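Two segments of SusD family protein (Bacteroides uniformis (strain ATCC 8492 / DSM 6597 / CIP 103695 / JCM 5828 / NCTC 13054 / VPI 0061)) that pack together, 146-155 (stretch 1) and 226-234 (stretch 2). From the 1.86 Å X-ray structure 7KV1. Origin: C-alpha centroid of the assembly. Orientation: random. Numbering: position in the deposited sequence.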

# COMPACT_ATOMS: atom_id res chain seq x y z
N MET A 146 1.53 -18.22 13.04
CA MET A 146 2.14 -16.88 12.92
C MET A 146 1.80 -16.29 11.55
O MET A 146 1.62 -15.07 11.49
N GLN A 147 1.68 -17.10 10.50
CA GLN A 147 1.25 -16.58 9.17
C GLN A 147 -0.18 -16.04 9.30
O GLN A 147 -0.45 -14.91 8.83
N ALA A 148 -1.07 -16.78 9.93
CA ALA A 148 -2.48 -16.35 10.08
C ALA A 148 -2.52 -15.06 10.92
O ALA A 148 -3.30 -14.14 10.57
N ARG A 149 -1.72 -14.96 11.98
CA ARG A 149 -1.80 -13.77 12.87
C ARG A 149 -1.27 -12.53 12.14
O ARG A 149 -1.83 -11.43 12.31
N LEU A 150 -0.22 -12.69 11.35
CA LEU A 150 0.39 -11.57 10.60
C LEU A 150 -0.57 -11.09 9.50
O LEU A 150 -0.70 -9.86 9.32
N LEU A 151 -1.26 -12.01 8.81
CA LEU A 151 -2.29 -11.65 7.81
C LEU A 151 -3.40 -10.89 8.53
O LEU A 151 -3.87 -9.88 8.02
N ARG A 152 -3.80 -11.38 9.69
CA ARG A 152 -4.86 -10.74 10.49
C ARG A 152 -4.44 -9.30 10.84
O ARG A 152 -5.27 -8.39 10.66
N VAL A 153 -3.20 -9.09 11.29
CA VAL A 153 -2.66 -7.71 11.52
C VAL A 153 -2.74 -6.90 10.22
O VAL A 153 -3.14 -5.72 10.27
N PHE A 154 -2.34 -7.51 9.11
CA PHE A 154 -2.35 -6.86 7.78
C PHE A 154 -3.75 -6.36 7.43
O PHE A 154 -3.91 -5.18 7.05
N TYR A 155 -4.76 -7.22 7.56
CA TYR A 155 -6.17 -6.86 7.26
C TYR A 155 -6.62 -5.76 8.22
O TYR A 155 -7.33 -4.85 7.76
N GLY A 226 5.52 -14.98 -1.61
CA GLY A 226 4.15 -14.47 -1.41
C GLY A 226 3.67 -14.74 0.00
O GLY A 226 2.83 -13.98 0.52
N ARG A 227 4.18 -15.79 0.65
CA ARG A 227 3.90 -15.99 2.09
C ARG A 227 4.38 -14.76 2.84
O ARG A 227 5.30 -14.09 2.39
N VAL A 228 3.79 -14.50 3.99
CA VAL A 228 4.29 -13.42 4.87
C VAL A 228 5.51 -13.95 5.59
O VAL A 228 5.61 -15.19 5.78
N THR A 229 6.40 -13.03 5.93
CA THR A 229 7.76 -13.29 6.45
C THR A 229 8.04 -12.36 7.63
O THR A 229 7.28 -11.40 7.86
N GLN A 230 9.11 -12.64 8.35
CA GLN A 230 9.53 -11.79 9.46
C GLN A 230 9.90 -10.42 8.87
O GLN A 230 9.64 -9.41 9.53
N ALA A 231 10.54 -10.37 7.71
CA ALA A 231 10.92 -9.09 7.06
C ALA A 231 9.63 -8.31 6.77
O ALA A 231 9.58 -7.10 6.99
N MET A 232 8.61 -8.98 6.27
CA MET A 232 7.33 -8.29 5.96
C MET A 232 6.75 -7.74 7.26
O MET A 232 6.22 -6.61 7.24
N ALA A 233 6.85 -8.50 8.36
CA ALA A 233 6.37 -8.15 9.71
C ALA A 233 7.07 -6.87 10.19
O ALA A 233 6.40 -5.96 10.75
N TYR A 234 8.39 -6.82 10.04
CA TYR A 234 9.20 -5.62 10.37
C TYR A 234 8.67 -4.37 9.62
O TYR A 234 8.61 -3.29 10.19

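Stretch 1 is helical throughout, whereas stretch 2 enters as a loop and becomes helical at Gln230. The axes of the two helices approach to 11.1 Å and their N-to-C directions differ by 27°, so they run roughly parallel but too far apart for backbone contact; side chains fill the space between them. The CA atoms come nearest where the loop passes: Gln147 CA and Val228 CA are 6.1 Å apart, against 6.9 Å for Leu150 CA and Ala233 CA. The whole contact buries a modest 409 Å².

The apolar packing centres on Leu150 and Val228, whose CA-to-CB bonds both point toward the opposing stretch and which lose the most area to it, 88 and 84 Å². Leu150 adopts chi1 t and chi2 p, a combination that places CD2 among four residues of stretch 2: CD2 lies 3.6 Å from Val228 CG2, 3.7 Å from Met232 SD and 3.8 Å from Ala233 CB. The fourth contact is with the backbone, Leu150 CD2 lying 3.5 Å from Thr229 O. Val228, with chi1 m, uses both methyls. Its CG2 sits 3.8 Å from Gln147 CA, close against the helix backbone, while its CG1 reaches Leu151 CD2 at 4.1 Å. Leu151 starts sideways, but its mt rotamer brings the end of the side chain nearer to stretch 2.

One turn beyond Leu150, Phe154 also points toward stretch 2 with chi1 t. Its CD1 is 3.8 Å from Met232 CE, and the methyl approaches the ring obliquely. Met232 thus bridges successive turns of stretch 1, its sulfur near Leu150 and its terminal methyl near Phe154; chi1 and chi3 are t, while chi2, at -99°, lies between wells. Ala233 points sideways, and its short side chain still meets Leu150.

The polar contact lies at the N-terminal end of this packing. Arg227 NH1 donates to Gln147 OE1 at 2.9 Å with an N-H...acceptor angle of 163°, and the oxygen lies near the guanidinium plane, as expected for a well-directed hydrogen bond. Both side chains leave CA sideways and bring their ends nearer, each with chi1 m and chi2 t. Gln147 OE1 and NE2 also have hydrogen-bond partners elsewhere in the structure.

A further polar interaction, within stretch 2, caps the start of its helix. Thr229, at the N-cap position with chi1 p, points away from stretch 1, and its OG1 accepts from Met232 N at 3.1 Å and 156°. The capped NH is in the helix's first turn, on the same residue whose side chain reaches across to Leu150 and Phe154.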

# COMPACT_ATOMS: atom_id res chain seq x y z
CB MET A 146 3.65 -16.95 13.17
CG MET A 146 3.97 -17.17 14.66
SD MET A 146 2.89 -16.34 15.87
CE MET A 146 3.34 -17.17 17.40
CB GLN A 147 1.36 -17.65 8.09
CG GLN A 147 2.75 -17.89 7.55
CD GLN A 147 2.74 -19.07 6.61
OE1 GLN A 147 2.33 -18.96 5.46
NE2 GLN A 147 3.19 -20.21 7.09
CB ALA A 148 -3.32 -17.44 10.70
CB ARG A 149 -1.14 -14.05 14.21
CG ARG A 149 -1.95 -15.03 15.05
CD ARG A 149 -1.20 -15.53 16.27
NE ARG A 149 -1.09 -14.47 17.26
CZ ARG A 149 -0.33 -14.53 18.34
NH1 ARG A 149 0.36 -15.63 18.62
NH2 ARG A 149 -0.30 -13.51 19.18
CB LEU A 150 1.74 -12.03 10.04
CG LEU A 150 2.52 -10.96 9.27
CD1 LEU A 150 2.56 -9.64 10.01
CD2 LEU A 150 3.93 -11.47 9.01
CB LEU A 151 -2.85 -12.91 7.14
CG LEU A 151 -2.00 -13.47 6.02
CD1 LEU A 151 -2.47 -14.87 5.68
CD2 LEU A 151 -2.07 -12.59 4.78
CB ARG A 152 -5.21 -11.60 11.70
CG ARG A 152 -6.39 -11.06 12.46
CD ARG A 152 -6.85 -12.06 13.53
NE ARG A 152 -5.86 -12.32 14.59
CZ ARG A 152 -6.04 -13.18 15.59
NH1 ARG A 152 -7.16 -13.87 15.68
NH2 ARG A 152 -5.10 -13.33 16.52
CB VAL A 153 -1.23 -7.71 12.07
CG1 VAL A 153 -0.62 -6.30 12.01
CG2 VAL A 153 -1.21 -8.24 13.48
CB PHE A 154 -1.85 -7.82 6.71
CG PHE A 154 -1.85 -7.15 5.36
CD1 PHE A 154 -0.83 -6.31 5.01
CD2 PHE A 154 -2.90 -7.33 4.50
CE1 PHE A 154 -0.83 -5.68 3.78
CE2 PHE A 154 -2.91 -6.70 3.27
CZ PHE A 154 -1.88 -5.86 2.92
CB TYR A 155 -7.07 -8.10 7.32
CG TYR A 155 -6.84 -9.10 6.22
CD1 TYR A 155 -6.95 -8.74 4.89
CD2 TYR A 155 -6.54 -10.43 6.52
CE1 TYR A 155 -6.77 -9.68 3.87
CE2 TYR A 155 -6.34 -11.36 5.52
CZ TYR A 155 -6.48 -10.99 4.20
OH TYR A 155 -6.28 -11.92 3.22
CB ARG A 227 4.51 -17.26 2.68
CG ARG A 227 3.83 -18.54 2.20
CD ARG A 227 4.26 -19.81 2.93
NE ARG A 227 3.62 -20.94 2.26
CZ ARG A 227 2.37 -21.38 2.48
NH1 ARG A 227 1.60 -20.85 3.41
NH2 ARG A 227 1.90 -22.38 1.76
CB VAL A 228 3.18 -12.93 5.80
CG1 VAL A 228 2.05 -12.41 4.93
CG2 VAL A 228 2.67 -14.00 6.77
CB THR A 229 8.82 -13.11 5.35
OG1 THR A 229 8.72 -11.76 4.93
CG2 THR A 229 8.63 -14.04 4.16
CB GLN A 230 10.64 -12.49 10.21
CG GLN A 230 11.04 -11.77 11.47
CD GLN A 230 10.16 -12.11 12.63
OE1 GLN A 230 9.02 -12.56 12.45
NE2 GLN A 230 10.69 -11.88 13.82
CB ALA A 231 11.72 -9.31 5.81
CB MET A 232 6.35 -9.21 5.25
CG MET A 232 5.01 -8.57 4.98
SD MET A 232 3.79 -9.06 6.20
CE MET A 232 2.29 -8.40 5.48
CB ALA A 233 6.61 -9.30 10.67
CB TYR A 234 10.68 -5.85 10.03
CG TYR A 234 11.40 -6.87 10.88
CD1 TYR A 234 10.86 -7.39 12.04
CD2 TYR A 234 12.69 -7.24 10.56
CE1 TYR A 234 11.54 -8.33 12.80
CE2 TYR A 234 13.40 -8.15 11.33
CZ TYR A 234 12.82 -8.70 12.46
OH TYR A 234 13.54 -9.59 13.22